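Local coordinates for protein type II restriction enzyme MspI (Moraxella sp., PDB 1SA3) that recognises the palindromic double-stranded DNA sequence 5'-CCGG-3' and cleaves it after the first cytosine, acting as a type II restriction endonuclease, at a contact of chain A with DNA. Sequence-based numbering; all coordinates share one arbitrary frame.

Site 1: a contact of chain A with DNA. Residues 127, 248-249, 259, 261. With nucleotides of chain B; nucleotides of chain C.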
ATOM      1  N   SER A 127      -5.309  -3.133  -6.495  1.00 15.96           N
ATOM      2  CA  SER A 127      -4.051  -3.733  -6.916  1.00 12.92           C
ATOM      3  C   SER A 127      -2.871  -3.218  -6.104  1.00 13.43           C
ATOM      4  O   SER A 127      -2.688  -2.008  -5.961  1.00  9.95           O
ATOM      5  CB  SER A 127      -3.818  -3.442  -8.399  1.00 13.99           C
ATOM      6  OG  SER A 127      -4.901  -3.924  -9.180  1.00 14.52           O
ATOM      7  N   THR A 248      -5.197 -12.613  -8.688  1.00 10.95           N
ATOM      8  CA  THR A 248      -5.788 -12.524 -10.018  1.00 14.78           C
ATOM      9  C   THR A 248      -4.666 -12.359 -11.044  1.00 15.81           C
ATOM     10  O   THR A 248      -3.521 -12.739 -10.771  1.00 14.89           O
ATOM     11  CB  THR A 248      -6.836 -11.374 -10.092  1.00 16.06           C
ATOM     12  OG1 THR A 248      -7.406 -11.328 -11.406  1.00 16.42           O
ATOM     13  CG2 THR A 248      -6.203 -10.040  -9.751  1.00 15.46           C
ATOM     14  N   TYR A 249      -4.956 -11.817 -12.221  1.00 12.28           N
ATOM     15  CA  TYR A 249      -3.896 -11.690 -13.212  1.00 15.06           C
ATOM     16  C   TYR A 249      -3.619 -10.277 -13.699  1.00 14.94           C
ATOM     17  O   TYR A 249      -4.496  -9.403 -13.685  1.00 15.32           O
ATOM     18  CB  TYR A 249      -4.171 -12.601 -14.425  1.00 16.52           C
ATOM     19  CG  TYR A 249      -5.193 -12.076 -15.418  1.00 16.91           C
ATOM     20  CD1 TYR A 249      -6.565 -12.260 -15.220  1.00 19.86           C
ATOM     21  CD2 TYR A 249      -4.781 -11.412 -16.572  1.00 15.71           C
ATOM     22  CE1 TYR A 249      -7.499 -11.796 -16.161  1.00 19.63           C
ATOM     23  CE2 TYR A 249      -5.699 -10.941 -17.506  1.00 15.93           C
ATOM     24  CZ  TYR A 249      -7.049 -11.137 -17.300  1.00 17.91           C
ATOM     25  OH  TYR A 249      -7.931 -10.665 -18.246  1.00 22.98           O
ATOM     26  N   GLN A 259      -1.210 -10.942 -10.338  1.00 13.03           N
ATOM     27  CA  GLN A 259      -1.516  -9.638  -9.761  1.00 11.19           C
ATOM     28  C   GLN A 259      -2.191  -9.900  -8.428  1.00 12.20           C
ATOM     29  O   GLN A 259      -2.962 -10.853  -8.291  1.00 13.13           O
ATOM     30  CB  GLN A 259      -2.475  -8.827 -10.626  1.00 14.00           C
ATOM     31  CG  GLN A 259      -2.628  -7.389 -10.119  1.00 10.57           C
ATOM     32  CD  GLN A 259      -3.839  -6.672 -10.713  1.00 13.63           C
ATOM     33  OE1 GLN A 259      -4.974  -7.116 -10.545  1.00 16.73           O
ATOM     34  NE2 GLN A 259      -3.599  -5.555 -11.397  1.00 12.48           N
ATOM     35  N   LYS A 261      -4.378  -8.038  -5.184  1.00 12.64           N
ATOM     36  CA  LYS A 261      -5.124  -6.889  -4.710  1.00 11.23           C
ATOM     37  C   LYS A 261      -5.176  -7.030  -3.202  1.00 11.76           C
ATOM     38  O   LYS A 261      -5.235  -8.145  -2.680  1.00 14.79           O
ATOM     39  CB  LYS A 261      -6.536  -6.862  -5.305  1.00 14.46           C
ATOM     40  CG  LYS A 261      -6.558  -6.812  -6.844  1.00 14.58           C
ATOM     41  CD  LYS A 261      -7.919  -6.372  -7.369  1.00 18.33           C
ATOM     42  CE  LYS A 261      -8.039  -6.527  -8.880  1.00 10.28           C
ATOM     43  NZ  LYS A 261      -7.155  -5.633  -9.705  1.00 13.45           N
TER
ATOM     44  P    DC B   5       2.033   1.818  -8.357  1.00 17.88           P
ATOM     45  OP1  DC B   5       2.531   2.894  -7.476  1.00 15.09           O
ATOM     46  OP2  DC B   5       1.912   0.438  -7.832  1.00 13.12           O
ATOM     47  O5'  DC B   5       0.635   2.313  -8.923  1.00 17.18           O
ATOM     48  C5'  DC B   5       0.589   3.516  -9.682  1.00 20.55           C
ATOM     49  C4'  DC B   5      -0.809   3.777 -10.169  1.00 16.13           C
ATOM     50  O4'  DC B   5      -1.037   3.036 -11.398  1.00 17.83           O
ATOM     51  C3'  DC B   5      -1.854   3.297  -9.166  1.00 18.89           C
ATOM     52  O3'  DC B   5      -2.584   4.334  -8.544  1.00 14.34           O
ATOM     53  C2'  DC B   5      -2.797   2.421  -9.963  1.00 20.42           C
ATOM     54  C1'  DC B   5      -2.370   2.538 -11.416  1.00 21.34           C
ATOM     55  N1   DC B   5      -2.350   1.174 -11.970  1.00 16.41           N
ATOM     56  C2   DC B   5      -3.249   0.834 -12.981  1.00 14.08           C
ATOM     57  O2   DC B   5      -3.970   1.714 -13.454  1.00 13.41           O
ATOM     58  N3   DC B   5      -3.308  -0.448 -13.410  1.00 14.46           N
ATOM     59  C4   DC B   5      -2.505  -1.370 -12.874  1.00 16.77           C
ATOM     60  N4   DC B   5      -2.618  -2.630 -13.312  1.00 14.14           N
ATOM     61  C5   DC B   5      -1.552  -1.045 -11.864  1.00 13.29           C
ATOM     62  C6   DC B   5      -1.501   0.231 -11.456  1.00 17.27           C
ATOM     63  P    DG B   6      -3.745   3.940  -7.506  1.00 15.77           P
ATOM     64  OP1  DG B   6      -3.875   5.075  -6.553  1.00 15.44           O
ATOM     65  OP2  DG B   6      -3.503   2.566  -6.978  1.00 12.08           O
ATOM     66  O5'  DG B   6      -5.016   3.869  -8.455  1.00 15.22           O
ATOM     67  C5'  DG B   6      -5.891   2.747  -8.435  1.00 15.80           C
ATOM     68  C4'  DG B   6      -6.846   2.830  -9.598  1.00 12.14           C
ATOM     69  O4'  DG B   6      -6.151   2.249 -10.731  1.00 13.07           O
ATOM     70  C3'  DG B   6      -8.092   1.973  -9.400  1.00 17.97           C
ATOM     71  O3'  DG B   6      -9.260   2.709  -9.089  1.00 20.19           O
ATOM     72  C2'  DG B   6      -8.301   1.261 -10.722  1.00 16.25           C
ATOM     73  C1'  DG B   6      -7.003   1.406 -11.495  1.00 14.49           C
ATOM     74  N9   DG B   6      -6.422   0.065 -11.526  1.00 12.07           N
ATOM     75  C8   DG B   6      -5.432  -0.444 -10.715  1.00 15.46           C
ATOM     76  N7   DG B   6      -5.246  -1.733 -10.880  1.00 13.63           N
ATOM     77  C5   DG B   6      -6.141  -2.084 -11.884  1.00 13.11           C
ATOM     78  C6   DG B   6      -6.405  -3.353 -12.487  1.00 12.77           C
ATOM     79  O6   DG B   6      -5.892  -4.452 -12.231  1.00 13.02           O
ATOM     80  N1   DG B   6      -7.388  -3.258 -13.472  1.00 15.01           N
ATOM     81  C2   DG B   6      -8.044  -2.094 -13.827  1.00 19.17           C
ATOM     82  N2   DG B   6      -8.976  -2.201 -14.799  1.00 16.11           N
ATOM     83  N3   DG B   6      -7.807  -0.912 -13.271  1.00 13.89           N
ATOM     84  C4   DG B   6      -6.852  -0.980 -12.315  1.00 14.33           C
ATOM     85  P    DG B   7     -10.468   1.952  -8.352  1.00 19.61           P
ATOM     86  OP1  DG B   7     -11.333   3.002  -7.769  1.00 21.78           O
ATOM     87  OP2  DG B   7      -9.944   0.868  -7.484  1.00 18.91           O
ATOM     88  O5'  DG B   7     -11.233   1.259  -9.556  1.00 20.58           O
ATOM     89  C5'  DG B   7     -11.545   2.011 -10.722  1.00 22.57           C
ATOM     90  C4'  DG B   7     -12.392   1.185 -11.659  1.00 25.47           C
ATOM     91  O4'  DG B   7     -11.591   0.106 -12.201  1.00 25.62           O
ATOM     92  C3'  DG B   7     -13.599   0.536 -10.982  1.00 25.01           C
ATOM     93  O3'  DG B   7     -14.740   0.616 -11.831  1.00 31.46           O
ATOM     94  C2'  DG B   7     -13.179  -0.912 -10.816  1.00 27.54           C
ATOM     95  C1'  DG B   7     -12.267  -1.125 -12.014  1.00 24.92           C
ATOM     96  N9   DG B   7     -11.271  -2.165 -11.786  1.00 20.80           N
ATOM     97  C8   DG B   7     -10.209  -2.124 -10.914  1.00 19.54           C
ATOM     98  N7   DG B   7      -9.536  -3.242 -10.874  1.00 14.61           N
ATOM     99  C5   DG B   7     -10.180  -4.067 -11.786  1.00 14.54           C
ATOM    100  C6   DG B   7      -9.912  -5.415 -12.172  1.00 16.80           C
ATOM    101  O6   DG B   7      -9.017  -6.176 -11.767  1.00 17.27           O
ATOM    102  N1   DG B   7     -10.821  -5.863 -13.129  1.00 15.06           N
ATOM    103  C2   DG B   7     -11.855  -5.115 -13.651  1.00 17.90           C
ATOM    104  N2   DG B   7     -12.624  -5.720 -14.567  1.00 15.54           N
ATOM    105  N3   DG B   7     -12.114  -3.868 -13.301  1.00 15.10           N
ATOM    106  C4   DG B   7     -11.246  -3.410 -12.370  1.00 19.81           C
TER
ATOM    107  P    DC C   4     -12.195 -16.093 -15.726  1.00 29.71           P
ATOM    108  OP1  DC C   4     -12.943 -16.986 -16.649  1.00 32.12           O
ATOM    109  OP2  DC C   4     -10.760 -16.347 -15.468  1.00 26.30           O
ATOM    110  O5'  DC C   4     -12.369 -14.593 -16.232  1.00 28.91           O
ATOM    111  C5'  DC C   4     -13.675 -14.078 -16.497  1.00 29.66           C
ATOM    112  C4'  DC C   4     -13.601 -12.661 -17.013  1.00 26.07           C
ATOM    113  O4'  DC C   4     -13.221 -11.765 -15.943  1.00 25.52           O
ATOM    114  C3'  DC C   4     -12.614 -12.408 -18.156  1.00 27.58           C
ATOM    115  O3'  DC C   4     -13.197 -11.505 -19.107  1.00 28.92           O
ATOM    116  C2'  DC C   4     -11.455 -11.726 -17.453  1.00 21.33           C
ATOM    117  C1'  DC C   4     -12.195 -10.911 -16.416  1.00 23.50           C
ATOM    118  N1   DC C   4     -11.383 -10.469 -15.270  1.00 20.32           N
ATOM    119  C2   DC C   4     -11.412  -9.117 -14.916  1.00 23.04           C
ATOM    120  O2   DC C   4     -12.161  -8.350 -15.545  1.00 17.53           O
ATOM    121  N3   DC C   4     -10.629  -8.678 -13.900  1.00 21.06           N
ATOM    122  C4   DC C   4      -9.845  -9.538 -13.244  1.00 19.64           C
ATOM    123  N4   DC C   4      -9.071  -9.062 -12.262  1.00 16.79           N
ATOM    124  C5   DC C   4      -9.815 -10.927 -13.571  1.00 21.06           C
ATOM    125  C6   DC C   4     -10.597 -11.346 -14.580  1.00 20.65           C
ATOM    126  P    DC C   5     -12.483 -11.258 -20.527  1.00 33.68           P
ATOM    127  OP1  DC C   5     -13.564 -11.236 -21.548  1.00 38.52           O
ATOM    128  OP2  DC C   5     -11.325 -12.164 -20.705  1.00 28.87           O
ATOM    129  O5'  DC C   5     -11.908  -9.773 -20.459  1.00 35.35           O
ATOM    130  C5'  DC C   5     -11.165  -9.322 -19.343  1.00 38.40           C
ATOM    131  C4'  DC C   5     -11.198  -7.815 -19.279  1.00 34.70           C
ATOM    132  O4'  DC C   5     -10.874  -7.426 -17.924  1.00 35.44           O
ATOM    133  C3'  DC C   5     -10.213  -7.088 -20.203  1.00 33.84           C
ATOM    134  O3'  DC C   5     -10.839  -5.993 -20.883  1.00 30.42           O
ATOM    135  C2'  DC C   5      -9.145  -6.574 -19.255  1.00 34.67           C
ATOM    136  C1'  DC C   5      -9.877  -6.428 -17.933  1.00 30.17           C
ATOM    137  N1   DC C   5      -9.007  -6.652 -16.771  1.00 25.76           N
ATOM    138  C2   DC C   5      -8.839  -5.613 -15.873  1.00 21.00           C
ATOM    139  O2   DC C   5      -9.490  -4.577 -16.049  1.00 16.48           O
ATOM    140  N3   DC C   5      -7.977  -5.758 -14.840  1.00 17.98           N
ATOM    141  C4   DC C   5      -7.311  -6.908 -14.684  1.00 17.09           C
ATOM    142  N4   DC C   5      -6.458  -7.002 -13.661  1.00 13.06           N
ATOM    143  C5   DC C   5      -7.491  -8.008 -15.569  1.00 16.91           C
ATOM    144  C6   DC C   5      -8.345  -7.841 -16.590  1.00 22.44           C
TER
HETATM  145  O   HOH W   1      -0.911  -4.623 -11.914  1.00 14.80           O
HETATM  146  O   HOH W   2      -7.844  -2.786  -8.538  1.00 17.71           O
HETATM  147  O   HOH W   3      -9.051 -12.677 -19.636  1.00 22.26           O
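The paired strands 246-249 and 258-261 of this type II restriction endonuclease, with Ser127 at the start of strand 127-131, read two G·C pairs of the CCGG site in the major groove. Lys261 NZ, the side-chain amine, donates a hydrogen bond to O6 of DG7 of chain B at 2.8 Å. It lies 3.1 Å from O6 of DG6 of chain B, a further acceptor for it. The same nitrogen donates to Ser127 OG and to Gln259 OE1, approaching the amide from above its plane. Chi4 of -66° bends the end of the lysine towards this group of acceptors. Gln259 NE2 donates to DG6 O6 at 2.7 Å, with O6 in the amide plane. Water 1 links NE2 to N4 of DC5 of chain B. Ser127 OG donates to DG6 N7 at 2.8 Å. The cytosines of chain C are read as donors. N4 of DC4 gives a hydrogen bond to Thr248 OG1 at 2.9 Å. N4 of DC5 donates to the backbone oxygen Tyr249 O at 3.1 Å, nearly in line with its C=O bond. The CE1 edge of Tyr249 comes over the face of DC4, 3.5 Å from C6, with planes at 79°. DC5 puts its C5 edge over one face of the ring, near the rim.

Site 2: a contact of chain A with DNA. Residues 27, 121-122, 126-127. With nucleotides of chain B.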
ATOM      1  N   SER A  27      -7.806   9.177 -12.830  1.00 18.58           N
ATOM      2  CA  SER A  27      -7.225   8.275 -11.832  1.00 18.89           C
ATOM      3  C   SER A  27      -5.764   8.656 -11.573  1.00 19.87           C
ATOM      4  O   SER A  27      -5.334   8.771 -10.416  1.00 19.38           O
ATOM      5  CB  SER A  27      -7.305   6.817 -12.317  1.00 23.31           C
ATOM      6  OG  SER A  27      -6.656   5.921 -11.418  1.00 21.77           O
ATOM      7  N   SER A 121      -8.531   4.690  -4.147  1.00 13.78           N
ATOM      8  CA  SER A 121      -9.421   3.695  -4.727  1.00 15.33           C
ATOM      9  C   SER A 121     -10.836   3.961  -4.261  1.00 16.13           C
ATOM     10  O   SER A 121     -11.050   4.591  -3.226  1.00 18.71           O
ATOM     11  CB  SER A 121      -9.018   2.285  -4.286  1.00 15.52           C
ATOM     12  OG  SER A 121      -9.913   1.313  -4.809  1.00 14.21           O
ATOM     13  N   SER A 122     -11.798   3.462  -5.030  1.00 18.50           N
ATOM     14  CA  SER A 122     -13.201   3.612  -4.682  1.00 17.72           C
ATOM     15  C   SER A 122     -13.625   2.356  -3.939  1.00 20.12           C
ATOM     16  O   SER A 122     -14.730   2.287  -3.420  1.00 21.79           O
ATOM     17  CB  SER A 122     -14.043   3.771  -5.947  1.00 18.89           C
ATOM     18  OG  SER A 122     -13.859   2.656  -6.796  1.00 19.24           O
ATOM     19  N   VAL A 126      -7.524  -2.977  -3.675  1.00 15.48           N
ATOM     20  CA  VAL A 126      -7.031  -2.463  -4.938  1.00 15.47           C
ATOM     21  C   VAL A 126      -5.684  -3.120  -5.224  1.00 14.26           C
ATOM     22  O   VAL A 126      -5.013  -3.613  -4.316  1.00 13.40           O
ATOM     23  CB  VAL A 126      -6.857  -0.942  -4.870  1.00 13.90           C
ATOM     24  CG1 VAL A 126      -5.800  -0.598  -3.830  1.00 18.31           C
ATOM     25  CG2 VAL A 126      -6.506  -0.390  -6.239  1.00 16.75           C
ATOM     26  N   SER A 127      -5.309  -3.133  -6.495  1.00 15.96           N
ATOM     27  CA  SER A 127      -4.051  -3.733  -6.916  1.00 12.92           C
ATOM     28  C   SER A 127      -2.871  -3.218  -6.104  1.00 13.43           C
ATOM     29  O   SER A 127      -2.688  -2.008  -5.961  1.00  9.95           O
ATOM     30  CB  SER A 127      -3.818  -3.442  -8.399  1.00 13.99           C
ATOM     31  OG  SER A 127      -4.901  -3.924  -9.180  1.00 14.52           O
TER
ATOM     32  P    DG B   6      -3.745   3.940  -7.506  1.00 15.77           P
ATOM     33  OP1  DG B   6      -3.875   5.075  -6.553  1.00 15.44           O
ATOM     34  OP2  DG B   6      -3.503   2.566  -6.978  1.00 12.08           O
ATOM     35  O5'  DG B   6      -5.016   3.869  -8.455  1.00 15.22           O
ATOM     36  C5'  DG B   6      -5.891   2.747  -8.435  1.00 15.80           C
ATOM     37  C4'  DG B   6      -6.846   2.830  -9.598  1.00 12.14           C
ATOM     38  O4'  DG B   6      -6.151   2.249 -10.731  1.00 13.07           O
ATOM     39  C3'  DG B   6      -8.092   1.973  -9.400  1.00 17.97           C
ATOM     40  O3'  DG B   6      -9.260   2.709  -9.089  1.00 20.19           O
ATOM     41  C2'  DG B   6      -8.301   1.261 -10.722  1.00 16.25           C
ATOM     42  C1'  DG B   6      -7.003   1.406 -11.495  1.00 14.49           C
ATOM     43  N9   DG B   6      -6.422   0.065 -11.526  1.00 12.07           N
ATOM     44  C8   DG B   6      -5.432  -0.444 -10.715  1.00 15.46           C
ATOM     45  N7   DG B   6      -5.246  -1.733 -10.880  1.00 13.63           N
ATOM     46  C5   DG B   6      -6.141  -2.084 -11.884  1.00 13.11           C
ATOM     47  C6   DG B   6      -6.405  -3.353 -12.487  1.00 12.77           C
ATOM     48  O6   DG B   6      -5.892  -4.452 -12.231  1.00 13.02           O
ATOM     49  N1   DG B   6      -7.388  -3.258 -13.472  1.00 15.01           N
ATOM     50  C2   DG B   6      -8.044  -2.094 -13.827  1.00 19.17           C
ATOM     51  N2   DG B   6      -8.976  -2.201 -14.799  1.00 16.11           N
ATOM     52  N3   DG B   6      -7.807  -0.912 -13.271  1.00 13.89           N
ATOM     53  C4   DG B   6      -6.852  -0.980 -12.315  1.00 14.33           C
ATOM     54  P    DG B   7     -10.468   1.952  -8.352  1.00 19.61           P
ATOM     55  OP1  DG B   7     -11.333   3.002  -7.769  1.00 21.78           O
ATOM     56  OP2  DG B   7      -9.944   0.868  -7.484  1.00 18.91           O
ATOM     57  O5'  DG B   7     -11.233   1.259  -9.556  1.00 20.58           O
ATOM     58  C5'  DG B   7     -11.545   2.011 -10.722  1.00 22.57           C
ATOM     59  C4'  DG B   7     -12.392   1.185 -11.659  1.00 25.47           C
ATOM     60  O4'  DG B   7     -11.591   0.106 -12.201  1.00 25.62           O
ATOM     61  C3'  DG B   7     -13.599   0.536 -10.982  1.00 25.01           C
ATOM     62  O3'  DG B   7     -14.740   0.616 -11.831  1.00 31.46           O
ATOM     63  C2'  DG B   7     -13.179  -0.912 -10.816  1.00 27.54           C
ATOM     64  C1'  DG B   7     -12.267  -1.125 -12.014  1.00 24.92           C
ATOM     65  N9   DG B   7     -11.271  -2.165 -11.786  1.00 20.80           N
ATOM     66  C8   DG B   7     -10.209  -2.124 -10.914  1.00 19.54           C
ATOM     67  N7   DG B   7      -9.536  -3.242 -10.874  1.00 14.61           N
ATOM     68  C5   DG B   7     -10.180  -4.067 -11.786  1.00 14.54           C
ATOM     69  C6   DG B   7      -9.912  -5.415 -12.172  1.00 16.80           C
ATOM     70  O6   DG B   7      -9.017  -6.176 -11.767  1.00 17.27           O
ATOM     71  N1   DG B   7     -10.821  -5.863 -13.129  1.00 15.06           N
ATOM     72  C2   DG B   7     -11.855  -5.115 -13.651  1.00 17.90           C
ATOM     73  N2   DG B   7     -12.624  -5.720 -14.567  1.00 15.54           N
ATOM     74  N3   DG B   7     -12.114  -3.868 -13.301  1.00 15.10           N
ATOM     75  C4   DG B   7     -11.246  -3.410 -12.370  1.00 19.81           C
TER
HETATM   76  O   HOH W   4      -7.844  -2.786  -8.538  1.00 17.71           O
HETATM   77  O   HOH W   5      -3.070   0.017  -7.792  1.00 23.52           O
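In this restriction endonuclease of the MspI family, base readout and backbone contacts meet on the recognition guanines DG6 and DG7 of chain B. The base readout here comes from Ser127, at the start of strand 127-131. Its chi1 of -57° sets OG beside its own backbone N. Both groups can then reach water 4, with Ser127 OG 3.2 Å from it. That water is 2.9 Å from N7 of DG7. Through this water Ser127 also reaches the major-groove edge of DG7. The backbone contacts include those of Ser121, Val126 and Ser27, and one from Ser127 through water. Ser121 OG, the hydroxyl at the end of strand 111-121, donates to OP2 of the DG7 phosphate at 2.7 Å. Chi1 of 178° turns this hydroxyl away from the backbone N and towards the phosphate. Val126 turns its CG2 methyl to the backbone, 3.9 Å from C5' of the DG6 sugar and equally far from DG7 OP2. Water 5 joins the carbonyl oxygen Ser127 O, 2.8 Å away, to OP2 of the DG6 phosphate. Ser27, on helix 23-41, approaches the DG6 deoxyribose from another part of the chain. Its OG rests 3.6 Å from C4', a packing contact.

Site 3: a contact of chain A with DNA. Residues 121-123, 126. With nucleotides of chain B.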
ATOM      1  N   SER A 121      -8.531   4.690  -4.147  1.00 13.78           N
ATOM      2  CA  SER A 121      -9.421   3.695  -4.727  1.00 15.33           C
ATOM      3  C   SER A 121     -10.836   3.961  -4.261  1.00 16.13           C
ATOM      4  O   SER A 121     -11.050   4.591  -3.226  1.00 18.71           O
ATOM      5  CB  SER A 121      -9.018   2.285  -4.286  1.00 15.52           C
ATOM      6  OG  SER A 121      -9.913   1.313  -4.809  1.00 14.21           O
ATOM      7  N   SER A 122     -11.798   3.462  -5.030  1.00 18.50           N
ATOM      8  CA  SER A 122     -13.201   3.612  -4.682  1.00 17.72           C
ATOM      9  C   SER A 122     -13.625   2.356  -3.939  1.00 20.12           C
ATOM     10  O   SER A 122     -14.730   2.287  -3.420  1.00 21.79           O
ATOM     11  CB  SER A 122     -14.043   3.771  -5.947  1.00 18.89           C
ATOM     12  OG  SER A 122     -13.859   2.656  -6.796  1.00 19.24           O
ATOM     13  N   LYS A 123     -12.729   1.369  -3.897  1.00 18.04           N
ATOM     14  CA  LYS A 123     -12.978   0.087  -3.231  1.00 22.30           C
ATOM     15  C   LYS A 123     -12.089  -0.133  -1.996  1.00 24.09           C
ATOM     16  O   LYS A 123     -11.158   0.635  -1.736  1.00 25.05           O
ATOM     17  CB  LYS A 123     -12.730  -1.067  -4.206  1.00 24.56           C
ATOM     18  CG  LYS A 123     -13.385  -0.911  -5.571  1.00 29.80           C
ATOM     19  CD  LYS A 123     -14.894  -0.943  -5.457  1.00 37.78           C
ATOM     20  CE  LYS A 123     -15.548  -0.885  -6.826  1.00 42.88           C
ATOM     21  NZ  LYS A 123     -17.025  -1.040  -6.722  1.00 47.14           N
ATOM     22  N   VAL A 126      -7.524  -2.977  -3.675  1.00 15.48           N
ATOM     23  CA  VAL A 126      -7.031  -2.463  -4.938  1.00 15.47           C
ATOM     24  C   VAL A 126      -5.684  -3.120  -5.224  1.00 14.26           C
ATOM     25  O   VAL A 126      -5.013  -3.613  -4.316  1.00 13.40           O
ATOM     26  CB  VAL A 126      -6.857  -0.942  -4.870  1.00 13.90           C
ATOM     27  CG1 VAL A 126      -5.800  -0.598  -3.830  1.00 18.31           C
ATOM     28  CG2 VAL A 126      -6.506  -0.390  -6.239  1.00 16.75           C
TER
ATOM     29  P    DG B   7     -10.468   1.952  -8.352  1.00 19.61           P
ATOM     30  OP1  DG B   7     -11.333   3.002  -7.769  1.00 21.78           O
ATOM     31  OP2  DG B   7      -9.944   0.868  -7.484  1.00 18.91           O
ATOM     32  O5'  DG B   7     -11.233   1.259  -9.556  1.00 20.58           O
ATOM     33  C5'  DG B   7     -11.545   2.011 -10.722  1.00 22.57           C
ATOM     34  C4'  DG B   7     -12.392   1.185 -11.659  1.00 25.47           C
ATOM     35  O4'  DG B   7     -11.591   0.106 -12.201  1.00 25.62           O
ATOM     36  C3'  DG B   7     -13.599   0.536 -10.982  1.00 25.01           C
ATOM     37  O3'  DG B   7     -14.740   0.616 -11.831  1.00 31.46           O
ATOM     38  C2'  DG B   7     -13.179  -0.912 -10.816  1.00 27.54           C
ATOM     39  C1'  DG B   7     -12.267  -1.125 -12.014  1.00 24.92           C
ATOM     40  N9   DG B   7     -11.271  -2.165 -11.786  1.00 20.80           N
ATOM     41  C8   DG B   7     -10.209  -2.124 -10.914  1.00 19.54           C
ATOM     42  N7   DG B   7      -9.536  -3.242 -10.874  1.00 14.61           N
ATOM     43  C5   DG B   7     -10.180  -4.067 -11.786  1.00 14.54           C
ATOM     44  C6   DG B   7      -9.912  -5.415 -12.172  1.00 16.80           C
ATOM     45  O6   DG B   7      -9.017  -6.176 -11.767  1.00 17.27           O
ATOM     46  N1   DG B   7     -10.821  -5.863 -13.129  1.00 15.06           N
ATOM     47  C2   DG B   7     -11.855  -5.115 -13.651  1.00 17.90           C
ATOM     48  N2   DG B   7     -12.624  -5.720 -14.567  1.00 15.54           N
ATOM     49  N3   DG B   7     -12.114  -3.868 -13.301  1.00 15.10           N
ATOM     50  C4   DG B   7     -11.246  -3.410 -12.370  1.00 19.81           C
ATOM     51  P    DG B   8     -16.203   0.330 -11.234  1.00 31.25           P
ATOM     52  OP1  DG B   8     -16.996   1.560 -11.482  1.00 33.96           O
ATOM     53  OP2  DG B   8     -16.102  -0.212  -9.860  1.00 31.28           O
ATOM     54  O5'  DG B   8     -16.759  -0.822 -12.175  1.00 33.02           O
ATOM     55  C5'  DG B   8     -16.690  -0.698 -13.592  1.00 31.70           C
ATOM     56  C4'  DG B   8     -17.215  -1.955 -14.243  1.00 33.28           C
ATOM     57  O4'  DG B   8     -16.290  -3.048 -14.029  1.00 33.99           O
ATOM     58  C3'  DG B   8     -18.558  -2.425 -13.693  1.00 34.68           C
ATOM     59  O3'  DG B   8     -19.322  -2.983 -14.760  1.00 38.50           O
ATOM     60  C2'  DG B   8     -18.169  -3.484 -12.675  1.00 33.95           C
ATOM     61  C1'  DG B   8     -16.907  -4.090 -13.280  1.00 31.84           C
ATOM     62  N9   DG B   8     -15.927  -4.555 -12.302  1.00 29.91           N
ATOM     63  C8   DG B   8     -15.413  -3.834 -11.252  1.00 30.29           C
ATOM     64  N7   DG B   8     -14.513  -4.490 -10.572  1.00 28.95           N
ATOM     65  C5   DG B   8     -14.434  -5.724 -11.205  1.00 25.59           C
ATOM     66  C6   DG B   8     -13.614  -6.855 -10.918  1.00 22.55           C
ATOM     67  O6   DG B   8     -12.778  -6.981 -10.034  1.00 17.92           O
ATOM     68  N1   DG B   8     -13.853  -7.902 -11.801  1.00 20.19           N
ATOM     69  C2   DG B   8     -14.763  -7.868 -12.832  1.00 22.35           C
ATOM     70  N2   DG B   8     -14.859  -8.986 -13.573  1.00 19.63           N
ATOM     71  N3   DG B   8     -15.524  -6.816 -13.115  1.00 23.67           N
ATOM     72  C4   DG B   8     -15.308  -5.788 -12.265  1.00 24.45           C
TER
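OP1 of the DG7 phosphate in chain B is gripped by two donors from one residue. Ser122 N gives it a hydrogen bond of 2.8 Å, somewhat bent at 148°. Ser122 OG gives a second one, 2.7 Å from the same OP1. Chi1 of 58° places this hydroxyl between the backbone N and the carbonyl carbon. There it points to the same phosphate oxygen as the N-H. The two bonds together should fix the phosphate closely against the protein. Lys123 supplies a second-shell bond. Its backbone N donates to Ser121 OG at 3.0 Å, fairly straight. This probably orients the hydroxyl, favouring its hydrogen towards the phosphate. The Lys123 side chain serves the next phosphate. It bends at chi2, then runs extended alongside the DNA backbone. Its NZ forms a rather long salt bridge of 3.4 Å with OP2 of DG8. This contact is to charge and carries no base readout. DG8 follows the second guanine of the CCGG site, so the lysine probably aids binding just beyond it. Ser121 ends strand 111-121, and Ser122 and Lys123 begin the loop that leads to strand 127-131.

Sites 2 and 3 are almost one patch. Their C-alpha centres are about 3 Å apart, and they share Ser121, Ser122 and Val126. Site 1 shares Ser127 with site 2; its C-alpha centre lies about 12 Å from that of site 2 and 13 Å from that of site 3. The short loop between strands 111-121 and 127-131 therefore joins phosphate binding to base reading. Site 1 adds the strands near the C-terminus. Site 2 also takes in Ser27 of helix 23-41, which carries the sodium ligand Glu35. The deposited assembly has one enzyme chain on a palindromic site, in keeping with the asymmetric complex.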